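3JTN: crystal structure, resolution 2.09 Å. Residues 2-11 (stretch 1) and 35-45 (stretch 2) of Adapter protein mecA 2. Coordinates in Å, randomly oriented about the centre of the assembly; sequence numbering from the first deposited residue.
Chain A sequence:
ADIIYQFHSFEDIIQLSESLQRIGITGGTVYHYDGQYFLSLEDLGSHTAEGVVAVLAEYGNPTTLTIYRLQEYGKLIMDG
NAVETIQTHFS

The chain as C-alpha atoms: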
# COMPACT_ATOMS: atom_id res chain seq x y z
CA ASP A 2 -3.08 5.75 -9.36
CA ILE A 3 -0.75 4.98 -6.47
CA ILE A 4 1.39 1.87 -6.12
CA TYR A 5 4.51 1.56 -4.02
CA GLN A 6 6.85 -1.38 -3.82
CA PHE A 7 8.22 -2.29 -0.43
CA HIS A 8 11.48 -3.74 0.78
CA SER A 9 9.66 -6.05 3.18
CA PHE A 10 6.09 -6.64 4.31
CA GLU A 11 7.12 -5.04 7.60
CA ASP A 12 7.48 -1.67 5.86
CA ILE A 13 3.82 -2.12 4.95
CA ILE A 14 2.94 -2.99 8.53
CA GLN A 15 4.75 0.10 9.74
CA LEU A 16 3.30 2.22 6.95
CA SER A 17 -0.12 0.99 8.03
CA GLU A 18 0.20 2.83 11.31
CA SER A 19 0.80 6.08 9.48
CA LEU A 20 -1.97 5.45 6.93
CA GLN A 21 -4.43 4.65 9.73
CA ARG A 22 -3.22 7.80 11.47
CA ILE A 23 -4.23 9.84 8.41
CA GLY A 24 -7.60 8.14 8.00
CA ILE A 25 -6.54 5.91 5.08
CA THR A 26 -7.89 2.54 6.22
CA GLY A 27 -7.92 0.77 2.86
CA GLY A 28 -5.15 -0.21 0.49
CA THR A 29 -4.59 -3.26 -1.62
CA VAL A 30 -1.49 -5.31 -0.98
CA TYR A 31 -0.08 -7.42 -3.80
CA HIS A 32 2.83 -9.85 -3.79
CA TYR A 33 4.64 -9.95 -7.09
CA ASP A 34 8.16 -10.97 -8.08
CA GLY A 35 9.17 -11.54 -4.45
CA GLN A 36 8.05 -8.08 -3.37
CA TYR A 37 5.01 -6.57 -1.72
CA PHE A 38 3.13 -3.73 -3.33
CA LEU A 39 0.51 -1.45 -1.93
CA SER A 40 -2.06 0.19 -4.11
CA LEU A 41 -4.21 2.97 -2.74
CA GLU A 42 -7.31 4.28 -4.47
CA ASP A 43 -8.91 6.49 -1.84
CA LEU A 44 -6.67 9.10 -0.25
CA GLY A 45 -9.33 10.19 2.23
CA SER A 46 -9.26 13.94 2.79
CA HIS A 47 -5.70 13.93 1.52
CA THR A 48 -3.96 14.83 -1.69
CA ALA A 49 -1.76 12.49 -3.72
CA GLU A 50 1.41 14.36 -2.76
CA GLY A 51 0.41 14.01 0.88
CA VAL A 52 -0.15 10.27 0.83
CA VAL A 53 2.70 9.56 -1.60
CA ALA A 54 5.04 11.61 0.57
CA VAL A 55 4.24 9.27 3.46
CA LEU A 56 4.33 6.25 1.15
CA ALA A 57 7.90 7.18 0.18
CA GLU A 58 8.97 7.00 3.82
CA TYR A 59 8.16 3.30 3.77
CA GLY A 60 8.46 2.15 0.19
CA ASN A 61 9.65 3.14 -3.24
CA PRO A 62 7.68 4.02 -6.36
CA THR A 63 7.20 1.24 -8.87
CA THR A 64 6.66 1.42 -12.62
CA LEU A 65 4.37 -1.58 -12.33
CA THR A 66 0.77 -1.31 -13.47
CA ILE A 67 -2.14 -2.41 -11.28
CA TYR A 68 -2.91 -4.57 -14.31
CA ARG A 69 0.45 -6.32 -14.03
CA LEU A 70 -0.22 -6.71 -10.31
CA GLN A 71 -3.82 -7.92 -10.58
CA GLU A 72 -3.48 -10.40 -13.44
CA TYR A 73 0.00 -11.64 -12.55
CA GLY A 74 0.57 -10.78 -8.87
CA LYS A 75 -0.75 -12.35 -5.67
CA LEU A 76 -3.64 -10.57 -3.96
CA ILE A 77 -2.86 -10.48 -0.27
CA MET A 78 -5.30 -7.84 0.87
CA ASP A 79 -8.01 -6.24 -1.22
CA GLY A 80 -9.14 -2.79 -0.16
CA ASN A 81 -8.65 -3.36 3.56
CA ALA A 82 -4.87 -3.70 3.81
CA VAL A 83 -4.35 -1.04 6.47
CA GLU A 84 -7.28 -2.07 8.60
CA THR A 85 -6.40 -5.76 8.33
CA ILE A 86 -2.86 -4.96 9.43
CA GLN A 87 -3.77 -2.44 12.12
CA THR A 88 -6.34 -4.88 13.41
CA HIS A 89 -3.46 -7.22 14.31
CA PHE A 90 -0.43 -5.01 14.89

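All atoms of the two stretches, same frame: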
# COMPACT_ATOMS: atom_id res chain seq x y z
N ASP A 2 -4.19 5.75 -8.41
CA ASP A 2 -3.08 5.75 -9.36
C ASP A 2 -1.77 5.51 -8.62
O ASP A 2 -0.69 5.74 -9.17
CB ASP A 2 -2.98 7.10 -10.08
CG ASP A 2 -4.32 7.81 -10.22
OD1 ASP A 2 -4.35 8.87 -10.89
OD2 ASP A 2 -5.34 7.34 -9.67
N ILE A 3 -1.89 5.07 -7.37
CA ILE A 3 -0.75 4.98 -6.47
C ILE A 3 -0.38 3.53 -6.19
O ILE A 3 -1.21 2.76 -5.73
CB ILE A 3 -1.05 5.62 -5.13
CG1 ILE A 3 -1.87 6.89 -5.30
CG2 ILE A 3 0.24 5.90 -4.36
CD1 ILE A 3 -2.05 7.66 -4.02
N ILE A 4 0.88 3.19 -6.44
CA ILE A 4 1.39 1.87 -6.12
C ILE A 4 2.83 2.03 -5.68
O ILE A 4 3.65 2.58 -6.41
CB ILE A 4 1.38 0.93 -7.34
CG1 ILE A 4 0.01 0.95 -8.03
CG2 ILE A 4 1.74 -0.48 -6.93
CD1 ILE A 4 -0.09 0.01 -9.23
N TYR A 5 3.13 1.55 -4.48
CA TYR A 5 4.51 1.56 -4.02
C TYR A 5 4.99 0.14 -3.84
O TYR A 5 4.22 -0.73 -3.47
CB TYR A 5 4.64 2.36 -2.72
CG TYR A 5 5.08 3.78 -2.98
CD1 TYR A 5 6.19 4.32 -2.34
CD2 TYR A 5 4.40 4.57 -3.90
CE1 TYR A 5 6.60 5.61 -2.59
CE2 TYR A 5 4.81 5.87 -4.16
CZ TYR A 5 5.91 6.38 -3.51
OH TYR A 5 6.32 7.67 -3.75
N GLN A 6 6.26 -0.10 -4.15
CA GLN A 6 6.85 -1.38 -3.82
C GLN A 6 7.51 -1.23 -2.47
O GLN A 6 7.84 -0.12 -2.04
CB GLN A 6 7.86 -1.82 -4.89
CG GLN A 6 9.06 -0.94 -5.07
CD GLN A 6 9.91 -1.39 -6.25
OE1 GLN A 6 10.54 -0.58 -6.93
NE2 GLN A 6 9.93 -2.69 -6.50
N PHE A 7 7.70 -2.34 -1.78
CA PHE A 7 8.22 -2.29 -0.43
C PHE A 7 9.35 -3.28 -0.23
O PHE A 7 9.34 -4.36 -0.82
CB PHE A 7 7.08 -2.50 0.58
CG PHE A 7 6.10 -1.36 0.60
CD1 PHE A 7 6.29 -0.28 1.44
CD2 PHE A 7 5.03 -1.35 -0.28
CE1 PHE A 7 5.41 0.78 1.44
CE2 PHE A 7 4.14 -0.29 -0.29
CZ PHE A 7 4.33 0.77 0.56
N HIS A 8 10.34 -2.88 0.55
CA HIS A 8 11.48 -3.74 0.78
C HIS A 8 11.00 -5.03 1.42
O HIS A 8 11.26 -6.13 0.93
CB HIS A 8 12.52 -3.03 1.65
CG HIS A 8 13.60 -3.94 2.13
ND1 HIS A 8 14.45 -4.60 1.27
CD2 HIS A 8 13.97 -4.30 3.38
CE1 HIS A 8 15.30 -5.33 1.97
NE2 HIS A 8 15.03 -5.17 3.25
N SER A 9 10.26 -4.89 2.52
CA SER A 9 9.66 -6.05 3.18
C SER A 9 8.23 -5.76 3.59
O SER A 9 7.81 -4.60 3.64
CB SER A 9 10.48 -6.45 4.41
OG SER A 9 10.63 -5.36 5.29
N PHE A 10 7.47 -6.81 3.88
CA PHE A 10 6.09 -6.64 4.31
C PHE A 10 6.01 -5.83 5.60
O PHE A 10 4.99 -5.21 5.90
CB PHE A 10 5.39 -8.00 4.50
CG PHE A 10 3.94 -7.87 4.85
CD1 PHE A 10 2.99 -7.73 3.85
CD2 PHE A 10 3.53 -7.86 6.17
CE1 PHE A 10 1.65 -7.60 4.17
CE2 PHE A 10 2.19 -7.72 6.49
CZ PHE A 10 1.25 -7.59 5.49
N GLU A 11 7.09 -5.82 6.38
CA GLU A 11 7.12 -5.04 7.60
C GLU A 11 7.02 -3.53 7.33
O GLU A 11 6.45 -2.79 8.13
CB GLU A 11 8.36 -5.36 8.44
CG GLU A 11 8.21 -6.60 9.29
CD GLU A 11 9.45 -6.89 10.11
OE1 GLU A 11 10.55 -6.42 9.74
OE2 GLU A 11 9.33 -7.60 11.13
N GLY A 35 8.48 -11.56 -5.73
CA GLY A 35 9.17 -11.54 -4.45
C GLY A 35 9.14 -10.21 -3.71
O GLY A 35 9.92 -9.99 -2.78
N GLN A 36 8.24 -9.32 -4.11
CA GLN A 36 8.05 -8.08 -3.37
C GLN A 36 6.59 -7.81 -3.09
O GLN A 36 5.72 -8.31 -3.79
CB GLN A 36 8.68 -6.89 -4.10
CG GLN A 36 10.11 -6.59 -3.69
CD GLN A 36 10.55 -5.20 -4.06
OE1 GLN A 36 9.75 -4.39 -4.54
NE2 GLN A 36 11.82 -4.89 -3.84
N TYR A 37 6.35 -7.02 -2.06
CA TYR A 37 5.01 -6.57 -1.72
C TYR A 37 4.74 -5.21 -2.32
O TYR A 37 5.60 -4.33 -2.33
CB TYR A 37 4.86 -6.51 -0.20
CG TYR A 37 4.79 -7.86 0.41
CD1 TYR A 37 3.60 -8.57 0.41
CD2 TYR A 37 5.92 -8.47 0.93
CE1 TYR A 37 3.52 -9.82 0.93
CE2 TYR A 37 5.86 -9.73 1.47
CZ TYR A 37 4.65 -10.40 1.46
OH TYR A 37 4.57 -11.64 1.99
N PHE A 38 3.52 -5.01 -2.79
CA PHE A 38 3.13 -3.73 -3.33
C PHE A 38 1.86 -3.30 -2.66
O PHE A 38 0.99 -4.11 -2.34
CB PHE A 38 2.91 -3.84 -4.85
CG PHE A 38 4.13 -4.26 -5.61
CD1 PHE A 38 4.89 -3.33 -6.29
CD2 PHE A 38 4.52 -5.58 -5.62
CE1 PHE A 38 6.02 -3.72 -6.99
CE2 PHE A 38 5.64 -5.98 -6.32
CZ PHE A 38 6.40 -5.05 -7.00
N LEU A 39 1.75 -2.00 -2.44
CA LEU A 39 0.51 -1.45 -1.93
C LEU A 39 -0.06 -0.54 -2.98
O LEU A 39 0.66 0.25 -3.60
CB LEU A 39 0.74 -0.68 -0.64
CG LEU A 39 -0.49 -0.05 0.00
CD1 LEU A 39 -1.33 -1.06 0.74
CD2 LEU A 39 -0.03 1.02 0.96
N SER A 40 -1.35 -0.67 -3.19
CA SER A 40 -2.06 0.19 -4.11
C SER A 40 -3.08 0.89 -3.26
O SER A 40 -3.73 0.25 -2.44
CB SER A 40 -2.77 -0.64 -5.18
OG SER A 40 -3.78 0.13 -5.80
N LEU A 41 -3.19 2.20 -3.43
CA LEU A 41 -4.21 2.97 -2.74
C LEU A 41 -5.07 3.62 -3.80
O LEU A 41 -4.57 4.05 -4.84
CB LEU A 41 -3.57 4.05 -1.85
CG LEU A 41 -2.78 3.61 -0.62
CD1 LEU A 41 -2.18 4.83 0.05
CD2 LEU A 41 -3.64 2.84 0.37
N GLU A 42 -6.37 3.70 -3.53
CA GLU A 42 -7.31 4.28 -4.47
C GLU A 42 -7.96 5.50 -3.84
O GLU A 42 -8.14 6.53 -4.49
CB GLU A 42 -8.39 3.26 -4.84
CG GLU A 42 -9.39 2.99 -3.73
CD GLU A 42 -10.79 2.70 -4.24
OE1 GLU A 42 -11.46 1.81 -3.67
OE2 GLU A 42 -11.22 3.37 -5.21
N ASP A 43 -8.32 5.37 -2.56
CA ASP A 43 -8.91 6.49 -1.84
C ASP A 43 -7.87 7.09 -0.92
O ASP A 43 -7.28 6.39 -0.09
CB ASP A 43 -10.15 6.05 -1.05
CG ASP A 43 -10.98 7.23 -0.59
OD1 ASP A 43 -10.54 8.39 -0.76
OD2 ASP A 43 -12.09 7.01 -0.05
N LEU A 44 -7.64 8.38 -1.08
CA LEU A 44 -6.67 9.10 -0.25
C LEU A 44 -7.33 9.86 0.90
O LEU A 44 -6.74 10.76 1.48
CB LEU A 44 -5.85 10.05 -1.12
CG LEU A 44 -5.06 9.37 -2.24
CD1 LEU A 44 -5.87 9.33 -3.51
CD2 LEU A 44 -3.77 10.10 -2.48
N GLY A 45 -8.55 9.47 1.24
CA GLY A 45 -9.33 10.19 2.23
C GLY A 45 -9.42 11.67 1.91
O GLY A 45 -9.70 12.06 0.77

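The two stretches pair as antiparallel β-strands, their N-to-C directions 159° apart and their axes approaching to 4.7 Å; together they bury 740 Å² of surface. Asp2 lies at the margin of the contact: its CB is directed away from the second stretch, and the approach of its N to Leu41 O, at 4.0 Å, is too long for a hydrogen bond.

Regular pairing is established at Ile3, whose O accepts a hydrogen bond from Leu41 N (3.1 Å). The same Ile3 O also makes a CA-H...O contact with Ser40 CA (3.2 Å). The side chain of Ile3 is buried, with its CB 4.4 Å from Leu41 CB on the same face of the sheet. Its chi2 is t, and the extended branch carries CD1 to within 3.4 Å of Leu44 CD2, so that the apolar contact reaches past the paired strand into the loop that follows.

Ile4 and Ser40 form a non-hydrogen-bonded pair, and their CA atoms are accordingly close, at 4.3 Å. Here the backbone contact is Ile4 CA to Leu39 O (3.1 Å), while Ile4 CG2 packs 4.1 Å from Phe38 CB on the opposite face from Ile3.

At Tyr5 the pairing is reciprocal: Tyr5 N donates to Leu39 O (2.9 Å) and Leu39 N donates to Tyr5 O (3.0 Å), closing a ring of two hydrogen bonds. The Tyr5 side chain itself contributes little, because its end leads away from the second stretch.

Gln6 returns to the face of Ile4. Its CB lies 3.4 Å from Phe38 CE1, and its NE2 lies 2.6 Å from Gln36 OE1, a short amide-to-amide hydrogen bond linking two partly exposed residues.

Phe7 N donates to Tyr37 O (2.9 Å), but the N-H...O angle of 131° makes this bond more bent than the backbone bonds at Ile3 and Tyr5. The buried ring, with chi1 m, runs back along the sheet and brings CE2 3.4 Å from Leu39 CB; Tyr37 O and Phe38 CA lie at its edge.

Beyond Phe7, His8 and Ser9 both direct their CB atoms away. Contact is renewed by Phe10. Its CB sits over the face of the Tyr37 ring, 3.8 Å from the centroid and 3.5 Å from Tyr37 CE2, and the edge of the Phe10 ring is presented to that face, with the planes at 67° and the centroids 5.0 Å apart.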